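Local coordinates for putative cell adhesion protein (Bacteroides fragilis, PDB 4H40), which is probably a fimbrial subunit of a distinct type of bacterial pilus and so may take part in cell adhesion, at residues B[183-189]-B[297-303]; B[112-118]-B[152-158]; B[208-212]-B[257-261]; B[49-53]-B[77-81]; B[57-61]-B[123-127]. All coordinates share one frame; numbering follows the deposited sequence.

Interaction 1 of 5, residues B[183-189]-B[297-303]; sequences RMQFTVR and YNYTATV
Arg-189, Tyr-299 and Tyr-297 bury the most surface where strands 183-189 and 297-303 run parallel. Extended from CG to NE, the Arg-189 chain lays one face of its guanidinium over the Thr-300 methyl, with CG2 of Thr-300 3.7 Å from CZ of Arg-189. CB of Arg-189 lies 3.9 Å from OG1 of Thr-302. On the other side of the strand pair, the Tyr-299 ring lies alongside that of Phe-186. The planes differ by 21°, but the centroids are 5.6 Å apart, which leaves little overlap; CD1 of Tyr-299 touches CE1 of Phe-186 at 3.7 Å. CE of selenomethionine Met-184 approaches CE1 of Tyr-299 to 3.8 Å. Tyr-297 brings its ring edge to the Arg-183 carbonyl that also accepts its backbone N-H (2.7 Å from N of Tyr-297 to O of Arg-183), while its hydroxyl bonds to the backbone N of Thr-292. Seven backbone hydrogen bonds join the strands. One water links Gln-185 NE2, Thr-187 OG1 and Tyr-299 O. The chemistry is two-sided: Met-184, Phe-186, Val-188, Tyr-297, Tyr-299 and Ala-301 make a buried, largely apolar face, and the opposite face is polar and partly water-linked.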
# COMPACT_ATOMS: atom_id res chain seq x y z
N ARG B 183 -15.91 0.50 6.80
CA ARG B 183 -15.94 1.89 6.39
C ARG B 183 -14.69 2.21 5.61
O ARG B 183 -13.60 1.80 5.99
CB ARG B 183 -16.06 2.80 7.62
CG ARG B 183 -16.08 4.27 7.27
CD ARG B 183 -16.24 5.13 8.50
NE ARG B 183 -15.60 6.42 8.30
CZ ARG B 183 -16.23 7.58 8.42
NH1 ARG B 183 -17.52 7.62 8.74
NH2 ARG B 183 -15.57 8.72 8.23
N MSE B 184 -14.84 2.95 4.51
CA MSE B 184 -13.72 3.42 3.71
C MSE B 184 -13.77 4.94 3.73
O MSE B 184 -14.85 5.52 3.66
CB MSE B 184 -13.73 2.87 2.29
CG MSE B 184 -13.47 1.38 2.25
SE MSE B 184 -13.21 0.61 0.47
CE MSE B 184 -11.30 0.84 0.36
N GLN B 185 -12.61 5.57 3.93
CA GLN B 185 -12.52 7.01 3.93
C GLN B 185 -11.35 7.46 3.08
O GLN B 185 -10.29 6.87 3.15
CB GLN B 185 -12.39 7.53 5.35
CG GLN B 185 -12.48 9.01 5.39
CD GLN B 185 -12.23 9.51 6.75
OE1 GLN B 185 -13.16 9.68 7.54
NE2 GLN B 185 -10.98 9.77 7.06
N PHE B 186 -11.57 8.49 2.27
CA PHE B 186 -10.59 9.11 1.39
C PHE B 186 -10.52 10.61 1.71
O PHE B 186 -11.54 11.30 1.70
CB PHE B 186 -10.94 8.86 -0.09
CG PHE B 186 -11.22 7.39 -0.40
CD1 PHE B 186 -10.19 6.51 -0.70
CD2 PHE B 186 -12.51 6.89 -0.33
CE1 PHE B 186 -10.44 5.16 -0.90
CE2 PHE B 186 -12.76 5.53 -0.53
CZ PHE B 186 -11.73 4.68 -0.79
N THR B 187 -9.32 11.06 2.12
CA THR B 187 -8.99 12.46 2.32
C THR B 187 -8.16 12.83 1.11
O THR B 187 -7.14 12.17 0.86
CB THR B 187 -8.29 12.70 3.66
OG1 THR B 187 -9.12 12.25 4.74
CG2 THR B 187 -7.93 14.15 3.87
N VAL B 188 -8.67 13.77 0.28
CA VAL B 188 -7.95 14.24 -0.93
C VAL B 188 -7.42 15.64 -0.65
O VAL B 188 -8.21 16.57 -0.48
CB VAL B 188 -8.80 14.22 -2.22
CG1 VAL B 188 -7.95 14.59 -3.42
CG2 VAL B 188 -9.49 12.87 -2.43
N ARG B 189 -6.09 15.78 -0.59
CA ARG B 189 -5.45 17.06 -0.31
C ARG B 189 -5.12 17.83 -1.58
O ARG B 189 -4.84 17.22 -2.62
CB ARG B 189 -4.17 16.83 0.48
CG ARG B 189 -4.36 16.42 1.92
CD ARG B 189 -3.02 16.21 2.56
NE ARG B 189 -3.14 15.80 3.96
CZ ARG B 189 -2.23 15.08 4.62
NH1 ARG B 189 -1.12 14.68 4.01
NH2 ARG B 189 -2.43 14.75 5.89
N TYR B 297 -10.99 1.89 6.81
CA TYR B 297 -9.91 1.72 5.85
C TYR B 297 -9.73 3.10 5.26
O TYR B 297 -10.49 3.52 4.39
CB TYR B 297 -10.25 0.58 4.85
CG TYR B 297 -10.50 -0.73 5.59
CD1 TYR B 297 -11.76 -1.03 6.10
CD2 TYR B 297 -9.44 -1.58 5.90
CE1 TYR B 297 -11.97 -2.16 6.88
CE2 TYR B 297 -9.65 -2.73 6.66
CZ TYR B 297 -10.91 -2.99 7.18
OH TYR B 297 -11.12 -4.13 7.92
N ASN B 298 -8.87 3.89 5.93
CA ASN B 298 -8.54 5.28 5.65
C ASN B 298 -7.39 5.44 4.68
O ASN B 298 -6.38 4.80 4.84
CB ASN B 298 -8.18 5.98 6.94
CG ASN B 298 -9.21 5.77 7.99
OD1 ASN B 298 -10.41 5.79 7.70
ND2 ASN B 298 -8.77 5.53 9.22
N TYR B 299 -7.56 6.29 3.70
CA TYR B 299 -6.58 6.62 2.68
C TYR B 299 -6.39 8.13 2.67
O TYR B 299 -7.33 8.85 3.01
CB TYR B 299 -7.04 6.12 1.31
CG TYR B 299 -7.01 4.61 1.20
CD1 TYR B 299 -8.07 3.83 1.67
CD2 TYR B 299 -5.95 3.96 0.57
CE1 TYR B 299 -8.03 2.44 1.58
CE2 TYR B 299 -5.92 2.58 0.44
CZ TYR B 299 -6.94 1.82 0.99
OH TYR B 299 -6.86 0.45 0.91
N THR B 300 -5.16 8.60 2.38
CA THR B 300 -4.83 10.03 2.28
C THR B 300 -4.16 10.21 0.92
O THR B 300 -3.12 9.61 0.65
CB THR B 300 -4.05 10.54 3.49
OG1 THR B 300 -4.74 10.09 4.65
CG2 THR B 300 -4.02 12.02 3.58
N ALA B 301 -4.86 10.91 0.03
CA ALA B 301 -4.36 11.12 -1.31
C ALA B 301 -4.02 12.62 -1.53
O ALA B 301 -4.66 13.47 -0.93
CB ALA B 301 -5.38 10.62 -2.32
N THR B 302 -3.00 12.94 -2.35
CA THR B 302 -2.65 14.32 -2.65
C THR B 302 -2.64 14.52 -4.14
O THR B 302 -2.00 13.76 -4.85
CB THR B 302 -1.29 14.68 -2.04
OG1 THR B 302 -1.34 14.45 -0.64
CG2 THR B 302 -0.89 16.11 -2.30
N VAL B 303 -3.34 15.55 -4.63
CA VAL B 303 -3.34 15.92 -6.04
C VAL B 303 -2.22 16.95 -6.25
O VAL B 303 -2.22 17.99 -5.60
CB VAL B 303 -4.72 16.43 -6.53
CG1 VAL B 303 -4.70 16.70 -8.03
CG2 VAL B 303 -5.80 15.43 -6.21
O HOH W 1 -12.68 6.62 8.65
O HOH W 2 -8.65 9.71 5.55

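Interaction 2 of 5, residues B[112-118]-B[152-158]; sequences AGTYYFR and MTAVTIT
At the edge of the Arg-118 guanidinium, in its plane, sits the selenium of selenomethionine Met-152, with SE 3.4 Å from NE of Arg-118; a cation-pi contact to Trp-221 and a salt bridge to Asp-145 also engage this group. SE of Met-152 lies 5.0 Å from the Tyr-116 ring centroid, 54° off the normal, an oblique Met-aromatic contact; the Ala-154 methyl also touches the ring, and Lys-66 adds a cation-pi contact. The Phe-117 ring is likewise met obliquely. Its CG stands between the backbone N and the carbonyl carbon (chi1 63°), which carries the ring across to strand 153-157, where CZ of Phe-117 lies 3.3 Å from OG1 of Thr-153 and CD1 of Phe-117 lies 3.8 Å from CG1 of Val-155. CD1 of Ile-157 reaches CD2 of Tyr-115 at 3.7 Å, and the Tyr-115 hydroxyl bonds to O of Lys-111. The hydroxyls of Thr-114 and Thr-156 share a hydrogen bond, OG1 to OG1, of 3.2 Å.

The strand directions differ by 149°, and hydrogen-bonded pairs such as Tyr-115/Val-155 (N of Val-155 to O of Tyr-115, 2.8 Å) take turns with non-hydrogen-bonded ones such as Thr-114/Thr-156. This antiparallel ladder, with strand 113-121 between strands 153-157 and 56-62, is consistent with the beta-rich folds of the transthyretin clan.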
# COMPACT_ATOMS: atom_id res chain seq x y z
N ALA B 112 -46.03 -8.07 31.35
CA ALA B 112 -45.01 -8.61 32.25
C ALA B 112 -44.45 -9.93 31.70
O ALA B 112 -45.15 -10.70 31.05
CB ALA B 112 -45.61 -8.83 33.63
N GLY B 113 -43.15 -10.12 31.90
CA GLY B 113 -42.44 -11.31 31.43
C GLY B 113 -41.00 -11.05 31.07
O GLY B 113 -40.52 -9.92 31.15
N THR B 114 -40.29 -12.11 30.68
CA THR B 114 -38.89 -12.03 30.28
C THR B 114 -38.85 -12.03 28.77
O THR B 114 -39.44 -12.89 28.12
CB THR B 114 -38.04 -13.14 30.92
OG1 THR B 114 -38.28 -13.14 32.34
CG2 THR B 114 -36.55 -12.96 30.65
N TYR B 115 -38.14 -11.03 28.23
CA TYR B 115 -37.97 -10.77 26.81
C TYR B 115 -36.51 -10.54 26.42
O TYR B 115 -35.75 -9.96 27.20
CB TYR B 115 -38.77 -9.51 26.41
CG TYR B 115 -40.24 -9.56 26.76
CD1 TYR B 115 -41.17 -10.09 25.87
CD2 TYR B 115 -40.71 -9.05 27.96
CE1 TYR B 115 -42.53 -10.14 26.19
CE2 TYR B 115 -42.06 -9.09 28.30
CZ TYR B 115 -42.97 -9.63 27.40
OH TYR B 115 -44.31 -9.66 27.73
N TYR B 116 -36.14 -10.94 25.20
CA TYR B 116 -34.83 -10.66 24.61
C TYR B 116 -35.00 -9.46 23.73
O TYR B 116 -36.07 -9.29 23.16
CB TYR B 116 -34.32 -11.86 23.80
CG TYR B 116 -33.80 -13.00 24.65
CD1 TYR B 116 -32.51 -12.96 25.17
CD2 TYR B 116 -34.57 -14.13 24.88
CE1 TYR B 116 -32.01 -14.01 25.94
CE2 TYR B 116 -34.08 -15.20 25.63
CZ TYR B 116 -32.80 -15.13 26.16
OH TYR B 116 -32.30 -16.17 26.91
N PHE B 117 -33.99 -8.61 23.62
CA PHE B 117 -34.14 -7.47 22.74
C PHE B 117 -32.84 -7.17 22.00
O PHE B 117 -31.74 -7.33 22.54
CB PHE B 117 -34.71 -6.21 23.46
CG PHE B 117 -33.87 -5.62 24.56
CD1 PHE B 117 -33.96 -6.09 25.86
CD2 PHE B 117 -32.99 -4.57 24.30
CE1 PHE B 117 -33.16 -5.56 26.88
CE2 PHE B 117 -32.19 -4.03 25.32
CZ PHE B 117 -32.28 -4.53 26.61
N ARG B 118 -33.00 -6.76 20.74
CA ARG B 118 -31.92 -6.37 19.85
C ARG B 118 -32.18 -4.95 19.36
O ARG B 118 -33.33 -4.48 19.39
CB ARG B 118 -31.77 -7.34 18.66
CG ARG B 118 -31.52 -8.77 19.08
CD ARG B 118 -30.82 -9.55 18.00
NE ARG B 118 -29.86 -10.45 18.61
CZ ARG B 118 -28.58 -10.56 18.27
NH1 ARG B 118 -28.11 -9.86 17.25
NH2 ARG B 118 -27.79 -11.38 18.91
N MSE B 152 -26.56 -9.31 23.02
CA MSE B 152 -27.99 -9.25 23.30
C MSE B 152 -28.27 -9.55 24.76
O MSE B 152 -27.67 -10.45 25.35
CB MSE B 152 -28.74 -10.24 22.39
CG MSE B 152 -30.22 -10.36 22.69
SE MSE B 152 -31.14 -11.63 21.56
CE MSE B 152 -30.18 -13.25 22.05
N THR B 153 -29.20 -8.78 25.35
CA THR B 153 -29.59 -8.94 26.74
C THR B 153 -31.07 -9.25 26.86
O THR B 153 -31.86 -9.03 25.93
CB THR B 153 -29.22 -7.69 27.57
OG1 THR B 153 -29.62 -6.51 26.88
CG2 THR B 153 -27.74 -7.64 27.88
N ALA B 154 -31.43 -9.80 28.01
CA ALA B 154 -32.80 -10.10 28.38
C ALA B 154 -33.25 -9.09 29.42
O ALA B 154 -32.42 -8.53 30.16
CB ALA B 154 -32.91 -11.52 28.90
N VAL B 155 -34.55 -8.81 29.45
CA VAL B 155 -35.19 -7.90 30.40
C VAL B 155 -36.40 -8.59 31.00
O VAL B 155 -37.13 -9.27 30.29
CB VAL B 155 -35.54 -6.51 29.77
CG1 VAL B 155 -36.51 -6.64 28.58
CG2 VAL B 155 -36.07 -5.54 30.83
N THR B 156 -36.58 -8.43 32.31
CA THR B 156 -37.75 -8.96 33.01
C THR B 156 -38.62 -7.76 33.39
O THR B 156 -38.16 -6.85 34.07
CB THR B 156 -37.36 -9.83 34.20
OG1 THR B 156 -36.52 -10.89 33.73
CG2 THR B 156 -38.57 -10.43 34.91
N ILE B 157 -39.86 -7.76 32.90
CA ILE B 157 -40.82 -6.69 33.18
C ILE B 157 -41.74 -7.17 34.31
O ILE B 157 -42.30 -8.28 34.24
CB ILE B 157 -41.58 -6.26 31.90
CG1 ILE B 157 -40.57 -5.83 30.81
CG2 ILE B 157 -42.57 -5.13 32.20
CD1 ILE B 157 -41.11 -5.72 29.41
N THR B 158 -41.85 -6.37 35.38
CA THR B 158 -42.66 -6.68 36.57
C THR B 158 -43.97 -5.89 36.59
O THR B 158 -44.05 -4.80 36.02
CB THR B 158 -41.86 -6.41 37.85
OG1 THR B 158 -41.21 -5.14 37.75
CG2 THR B 158 -40.82 -7.50 38.13

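Interaction 3 of 5, residues B[208-212]-B[257-261]; sequences GIQQP and VLPTD
Two first torsions set the meeting of Gln-210 with Thr-260: in Gln-210, CG lies trans to the main-chain N (chi1 -177°), and in Thr-260 it is OG1 that takes this position (chi1 -168°). The two side chains then run antiparallel past one another, with CB of Gln-210 3.7 Å from CB of Thr-260. The hydroxyl of Thr-260 is engaged elsewhere, in a hydrogen bond to O of Lys-230, and its methyl turns instead to the neighbouring isoleucine, CG2 of Thr-260 lying 4.2 Å from CG2 of Ile-209.

Apolar groups extend the contact on both segments. CD1 of Leu-258 is 3.8 Å from CA of Pro-212 and also reaches the ring at CG of Pro-212, 4.1 Å away; leucine and proline are roughly perpendicular. A looser touch, 4.4 Å, joins CD1 of Ile-209 to CG1 of Val-257. The touching parts, CA 209 to 212 and CA 257 to 260, run 99° apart, a geometry unlike strand pairing.

What connects the backbones is a water. It accepts from N of Gln-210 at 3.0 Å and donates to O of Leu-258 at 2.7 Å, giving a partner to a backbone N-H and a carbonyl of two buried residues. The side-chain amide of Asn-136 makes a second bridge, to O of Gln-210 and N of Leu-258. This is loop-to-linker packing: the loop after strand 197-207 is held by the water and by Asn-136 against the link from strand 251-257 to strand 260-262, which belongs to a small three-stranded mixed sheet.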
# COMPACT_ATOMS: atom_id res chain seq x y z
N GLY B 208 -15.58 -3.73 -7.29
CA GLY B 208 -15.06 -5.05 -6.95
C GLY B 208 -15.27 -5.43 -5.51
O GLY B 208 -14.43 -6.09 -4.89
N ILE B 209 -16.41 -5.00 -4.95
CA ILE B 209 -16.72 -5.27 -3.55
C ILE B 209 -17.86 -6.33 -3.47
O ILE B 209 -18.33 -6.80 -4.51
CB ILE B 209 -17.03 -3.95 -2.79
CG1 ILE B 209 -17.84 -2.96 -3.68
CG2 ILE B 209 -15.74 -3.34 -2.33
CD1 ILE B 209 -18.69 -1.96 -2.94
N GLN B 210 -18.21 -6.79 -2.26
CA GLN B 210 -19.24 -7.80 -2.02
C GLN B 210 -20.55 -7.41 -2.64
O GLN B 210 -20.99 -6.27 -2.48
CB GLN B 210 -19.44 -8.00 -0.51
CG GLN B 210 -20.44 -9.09 -0.13
CD GLN B 210 -19.76 -10.42 -0.07
OE1 GLN B 210 -18.97 -10.70 0.84
NE2 GLN B 210 -20.04 -11.27 -1.05
N GLN B 211 -21.18 -8.37 -3.35
CA GLN B 211 -22.53 -8.18 -3.86
C GLN B 211 -23.45 -8.51 -2.67
O GLN B 211 -23.23 -9.54 -2.04
CB GLN B 211 -22.81 -9.03 -5.10
CG GLN B 211 -24.08 -8.62 -5.86
CD GLN B 211 -23.93 -7.35 -6.67
OE1 GLN B 211 -24.36 -6.25 -6.26
NE2 GLN B 211 -23.29 -7.45 -7.83
N PRO B 212 -24.39 -7.61 -2.27
CA PRO B 212 -25.25 -7.89 -1.08
C PRO B 212 -25.98 -9.25 -1.08
O PRO B 212 -26.53 -9.70 -2.11
CB PRO B 212 -26.25 -6.74 -1.09
CG PRO B 212 -25.55 -5.64 -1.84
CD PRO B 212 -24.71 -6.30 -2.88
N VAL B 257 -19.05 -0.16 3.47
CA VAL B 257 -18.87 -1.27 2.54
C VAL B 257 -19.10 -2.54 3.35
O VAL B 257 -18.77 -2.60 4.53
CB VAL B 257 -17.53 -1.29 1.72
CG1 VAL B 257 -17.45 -0.09 0.79
CG2 VAL B 257 -16.31 -1.34 2.61
N LEU B 258 -19.74 -3.52 2.74
CA LEU B 258 -20.01 -4.76 3.42
C LEU B 258 -18.72 -5.54 3.65
O LEU B 258 -17.87 -5.47 2.76
CB LEU B 258 -20.98 -5.63 2.59
CG LEU B 258 -22.38 -5.11 2.35
CD1 LEU B 258 -23.09 -6.03 1.37
CD2 LEU B 258 -23.17 -5.02 3.64
N PRO B 259 -18.58 -6.33 4.76
CA PRO B 259 -17.36 -7.14 4.93
C PRO B 259 -17.12 -7.99 3.68
O PRO B 259 -18.05 -8.65 3.19
CB PRO B 259 -17.66 -7.98 6.17
CG PRO B 259 -18.61 -7.13 6.95
CD PRO B 259 -19.50 -6.52 5.91
N THR B 260 -15.92 -7.84 3.10
CA THR B 260 -15.54 -8.54 1.88
C THR B 260 -14.08 -8.95 1.87
O THR B 260 -13.22 -8.19 2.31
CB THR B 260 -15.91 -7.74 0.60
OG1 THR B 260 -15.77 -8.59 -0.54
CG2 THR B 260 -15.09 -6.49 0.41
N ASP B 261 -13.85 -10.16 1.36
CA ASP B 261 -12.55 -10.79 1.16
C ASP B 261 -12.10 -10.58 -0.29
O ASP B 261 -12.65 -11.21 -1.21
CB ASP B 261 -12.61 -12.31 1.50
CG ASP B 261 -11.34 -13.10 1.20
OD1 ASP B 261 -10.24 -12.48 1.19
OD2 ASP B 261 -11.44 -14.33 0.99
O HOH W 3 -18.02 -5.07 0.13

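Interaction 4 of 5, residues B[49-53]-B[77-81]; sequences FLLED and LVRNA
Arg-79 meets Asp-53 at a few points along its side chain. Its CB comes only marginally near, 4.2 Å from OD2 of Asp-53; a bend at chi2 (-62°) then carries the chain across the Asp-53 side chain, roughly at right angles, and CD of Arg-79 packs 3.7 Å from OD1 of Asp-53. At the tip, NH1 of Arg-79 donates to OD1 of Asp-53 at 2.8 Å, a hydrogen bond that is also a salt bridge. The oxygen lies at the guanidinium edge, near its plane, whereas the nitrogen approaches OD1 from the syn side and 32° out of the carboxylate plane. With the two planes 55° apart and one nitrogen doing the bonding, this is a single-point bridge, not a two-pronged one.

The other carboxylate oxygen is taken as well. Asn-80, the first residue after strand 74-79, is the centre of an inverse gamma turn, and its N donates to OD2 of Asp-53, on the anti side, at 2.9 Å. Asp-53 therefore binds a side chain with one oxygen and a backbone with the other, which should restrict its rotation. Beside the salt bridge, CG1 of Val-78 packs 3.6 Å from O of Glu-52 and 3.9 Å from CB of Leu-51.

The chain has no helix. Strand 74-79 runs between strands 56-62 and 88-94, with Val-78 touching Leu-89 and Arg-79 touching Tyr-90. Loop 49-53 passes beside the end of this strand; backbone bonds of Val-78 to Gly-54 and Ser-55 follow, and Leu-51 packs on Ile-57 of strand 56-62.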
# COMPACT_ATOMS: atom_id res chain seq x y z
N PHE B 49 -19.24 6.47 22.26
CA PHE B 49 -19.75 7.77 21.84
C PHE B 49 -21.24 7.81 22.05
O PHE B 49 -21.87 6.76 22.16
CB PHE B 49 -19.43 8.01 20.36
CG PHE B 49 -17.99 8.35 20.03
CD1 PHE B 49 -17.01 8.33 21.01
CD2 PHE B 49 -17.62 8.66 18.73
CE1 PHE B 49 -15.67 8.59 20.70
CE2 PHE B 49 -16.28 8.96 18.41
CZ PHE B 49 -15.32 8.92 19.41
N LEU B 50 -21.82 9.03 22.12
CA LEU B 50 -23.27 9.17 22.24
C LEU B 50 -23.87 8.90 20.90
O LEU B 50 -23.24 9.26 19.90
CB LEU B 50 -23.68 10.58 22.69
CG LEU B 50 -23.14 11.16 23.98
CD1 LEU B 50 -23.59 12.60 24.10
CD2 LEU B 50 -23.64 10.38 25.18
N LEU B 51 -25.08 8.32 20.84
CA LEU B 51 -25.78 8.10 19.58
C LEU B 51 -25.95 9.46 18.92
O LEU B 51 -26.23 10.43 19.62
CB LEU B 51 -27.13 7.39 19.80
CG LEU B 51 -27.07 6.02 20.49
CD1 LEU B 51 -28.47 5.51 20.83
CD2 LEU B 51 -26.33 5.00 19.64
N GLU B 52 -25.70 9.56 17.62
CA GLU B 52 -25.76 10.86 16.93
C GLU B 52 -27.18 11.45 16.93
O GLU B 52 -28.17 10.74 16.74
CB GLU B 52 -25.20 10.77 15.49
CG GLU B 52 -23.72 10.36 15.41
CD GLU B 52 -22.71 11.19 16.20
OE1 GLU B 52 -22.85 12.44 16.22
OE2 GLU B 52 -21.77 10.59 16.78
N ASP B 53 -27.27 12.74 17.24
CA ASP B 53 -28.52 13.48 17.28
C ASP B 53 -29.24 13.37 15.92
O ASP B 53 -28.60 13.56 14.88
CB ASP B 53 -28.22 14.95 17.63
CG ASP B 53 -29.43 15.78 17.99
OD1 ASP B 53 -30.12 16.25 17.07
OD2 ASP B 53 -29.64 16.03 19.20
N LEU B 77 -36.45 8.25 18.06
CA LEU B 77 -35.64 9.34 17.53
C LEU B 77 -34.69 9.81 18.62
O LEU B 77 -35.09 9.96 19.78
CB LEU B 77 -36.50 10.50 16.99
CG LEU B 77 -35.75 11.69 16.37
CD1 LEU B 77 -35.14 11.34 15.03
CD2 LEU B 77 -36.63 12.87 16.23
N VAL B 78 -33.41 9.98 18.26
CA VAL B 78 -32.37 10.39 19.20
C VAL B 78 -32.26 11.91 19.20
O VAL B 78 -32.20 12.53 18.13
CB VAL B 78 -31.00 9.71 18.87
CG1 VAL B 78 -29.89 10.17 19.83
CG2 VAL B 78 -31.10 8.19 18.86
N ARG B 79 -32.23 12.50 20.40
CA ARG B 79 -32.00 13.92 20.63
C ARG B 79 -31.11 14.04 21.85
O ARG B 79 -31.49 13.63 22.96
CB ARG B 79 -33.30 14.75 20.79
CG ARG B 79 -34.16 14.93 19.53
CD ARG B 79 -33.50 15.66 18.37
NE ARG B 79 -34.28 15.48 17.15
CZ ARG B 79 -33.85 15.74 15.92
NH1 ARG B 79 -32.62 16.20 15.72
NH2 ARG B 79 -34.65 15.54 14.87
N ASN B 80 -29.89 14.56 21.64
CA ASN B 80 -28.88 14.77 22.68
C ASN B 80 -29.26 16.00 23.50
O ASN B 80 -28.52 16.99 23.58
CB ASN B 80 -27.48 14.87 22.06
CG ASN B 80 -26.93 13.56 21.55
OD1 ASN B 80 -27.52 12.48 21.71
ND2 ASN B 80 -25.76 13.62 20.95
N ALA B 81 -30.45 15.91 24.14
CA ALA B 81 -31.08 16.96 24.91
C ALA B 81 -31.04 16.69 26.43
O ALA B 81 -31.50 17.53 27.18
CB ALA B 81 -32.51 17.14 24.45

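Interaction 5 of 5, residues B[57-61]-B[123-127]; sequences IRLVV and AKALN
Arg-58 and Ala-123 mark the near end of two backbones that run in roughly the same sense, 29° apart end to end, and then diverge. Their CA atoms are 4.3 Å apart, while CA of Val-60 is already 8.8 Å from CA of Leu-126. Loop 123-127 thus leaves strand 57-61 without pairing to it, and side chains span the widening gap.

Arg-58 does most of the spanning. Its CB packs 3.8 Å from CB of Ala-123, and the chain runs straight until a bend at chi3 (-54°) turns the guanidinium toward the loop carbonyls. There NE of Arg-58 donates to O of Lys-124 at 2.8 Å and NH2 of Arg-58 to O of Ala-123 at a longer 3.3 Å. Both nitrogens sit above the carbonyl planes, 48° out, so neither bond follows a lone-pair direction. NH1 bonds to OG of Ser-73. Ala-123 also presses its methyl on the strand backbone, CB lying 3.6 Å from C of Ile-57. Farther along, Val-60 and Leu-126 meet tip to tip, with CG1 of Val-60 3.8 Å from CD1 of Leu-126.

One cationic group thus serves two consecutive loop carbonyls and a serine. The start of the loop is probably held by bonds that the arginine's charge may strengthen, despite their indirect geometry, and Leu-126 adds an aliphatic touch, with no regular backbone ladder across the two segments.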
# COMPACT_ATOMS: atom_id res chain seq x y z
N ILE B 57 -33.29 4.52 16.20
CA ILE B 57 -32.99 3.17 16.67
C ILE B 57 -34.27 2.37 16.62
O ILE B 57 -35.33 2.92 16.87
CB ILE B 57 -32.29 3.09 18.08
CG1 ILE B 57 -33.21 3.45 19.23
CG2 ILE B 57 -30.99 3.86 18.16
CD1 ILE B 57 -33.49 2.28 20.08
N ARG B 58 -34.18 1.09 16.25
CA ARG B 58 -35.29 0.14 16.29
C ARG B 58 -35.10 -0.84 17.44
O ARG B 58 -34.06 -1.49 17.54
CB ARG B 58 -35.47 -0.64 14.98
CG ARG B 58 -36.46 -1.83 15.13
CD ARG B 58 -36.85 -2.49 13.83
NE ARG B 58 -37.37 -1.53 12.86
CZ ARG B 58 -38.64 -1.16 12.75
NH1 ARG B 58 -39.57 -1.69 13.54
NH2 ARG B 58 -39.00 -0.26 11.85
N LEU B 59 -36.11 -0.98 18.27
CA LEU B 59 -36.10 -1.93 19.35
C LEU B 59 -36.84 -3.16 18.85
O LEU B 59 -38.01 -3.04 18.50
CB LEU B 59 -36.76 -1.27 20.57
CG LEU B 59 -36.60 -1.90 21.95
CD1 LEU B 59 -35.19 -1.78 22.45
CD2 LEU B 59 -37.49 -1.21 22.93
N VAL B 60 -36.12 -4.30 18.69
CA VAL B 60 -36.63 -5.61 18.21
C VAL B 60 -36.85 -6.48 19.45
O VAL B 60 -35.89 -6.73 20.19
CB VAL B 60 -35.68 -6.31 17.17
CG1 VAL B 60 -36.32 -7.57 16.59
CG2 VAL B 60 -35.23 -5.36 16.06
N VAL B 61 -38.11 -6.90 19.70
CA VAL B 61 -38.46 -7.69 20.88
C VAL B 61 -38.71 -9.16 20.50
O VAL B 61 -39.30 -9.45 19.46
CB VAL B 61 -39.67 -7.07 21.63
CG1 VAL B 61 -40.13 -7.95 22.79
CG2 VAL B 61 -39.33 -5.68 22.13
N ALA B 123 -33.36 2.75 12.15
CA ALA B 123 -34.52 1.91 12.49
C ALA B 123 -35.12 1.26 11.24
O ALA B 123 -36.31 1.41 10.96
CB ALA B 123 -35.57 2.74 13.23
N LYS B 124 -34.26 0.52 10.49
CA LYS B 124 -34.64 -0.18 9.26
C LYS B 124 -35.66 -1.28 9.56
O LYS B 124 -35.66 -1.84 10.65
CB LYS B 124 -33.40 -0.76 8.54
CG LYS B 124 -32.50 0.29 7.92
CD LYS B 124 -31.47 -0.35 6.98
CE LYS B 124 -31.54 0.28 5.62
NZ LYS B 124 -30.94 -0.59 4.59
N ALA B 125 -36.53 -1.58 8.58
CA ALA B 125 -37.55 -2.62 8.72
C ALA B 125 -36.94 -4.02 8.62
O ALA B 125 -36.00 -4.25 7.86
CB ALA B 125 -38.62 -2.43 7.66
N LEU B 126 -37.48 -4.96 9.41
CA LEU B 126 -37.01 -6.34 9.40
C LEU B 126 -37.54 -7.05 8.18
O LEU B 126 -38.70 -6.85 7.80
CB LEU B 126 -37.43 -7.10 10.67
CG LEU B 126 -36.95 -6.53 12.00
CD1 LEU B 126 -37.81 -7.02 13.14
CD2 LEU B 126 -35.50 -6.83 12.25
N ASN B 127 -36.70 -7.88 7.54
CA ASN B 127 -37.09 -8.66 6.38
C ASN B 127 -37.72 -10.00 6.83
O ASN B 127 -37.89 -10.22 8.04
CB ASN B 127 -35.90 -8.85 5.42
CG ASN B 127 -34.70 -9.59 5.97
OD1 ASN B 127 -34.76 -10.34 6.94
ND2 ASN B 127 -33.57 -9.43 5.30

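From the N terminus, loop 49-53 and strand segment 57-61 come first. Interaction 4 closes at 77-81, joining that loop to strand 74-79; interaction 5, opened inside it, closes only at 123-127, joining strand 56-62 to a later loop, so the two cross. Interaction 2 opens at 112-118, before interaction 5 closes, and ends at 152-158, a second crossing that pairs strands 113-121 and 153-157. Strand 56-62 has strands 74-79 and 113-121 as neighbours in the sheet. Interaction 1 opens at 183-189, and its long loop, closed at 297-303, encloses interaction 3. Those two touch through Met-184 and Val-257. Interactions 1 and 2 lie on opposite sides of the chain's centre, their own centres about 43 Å apart.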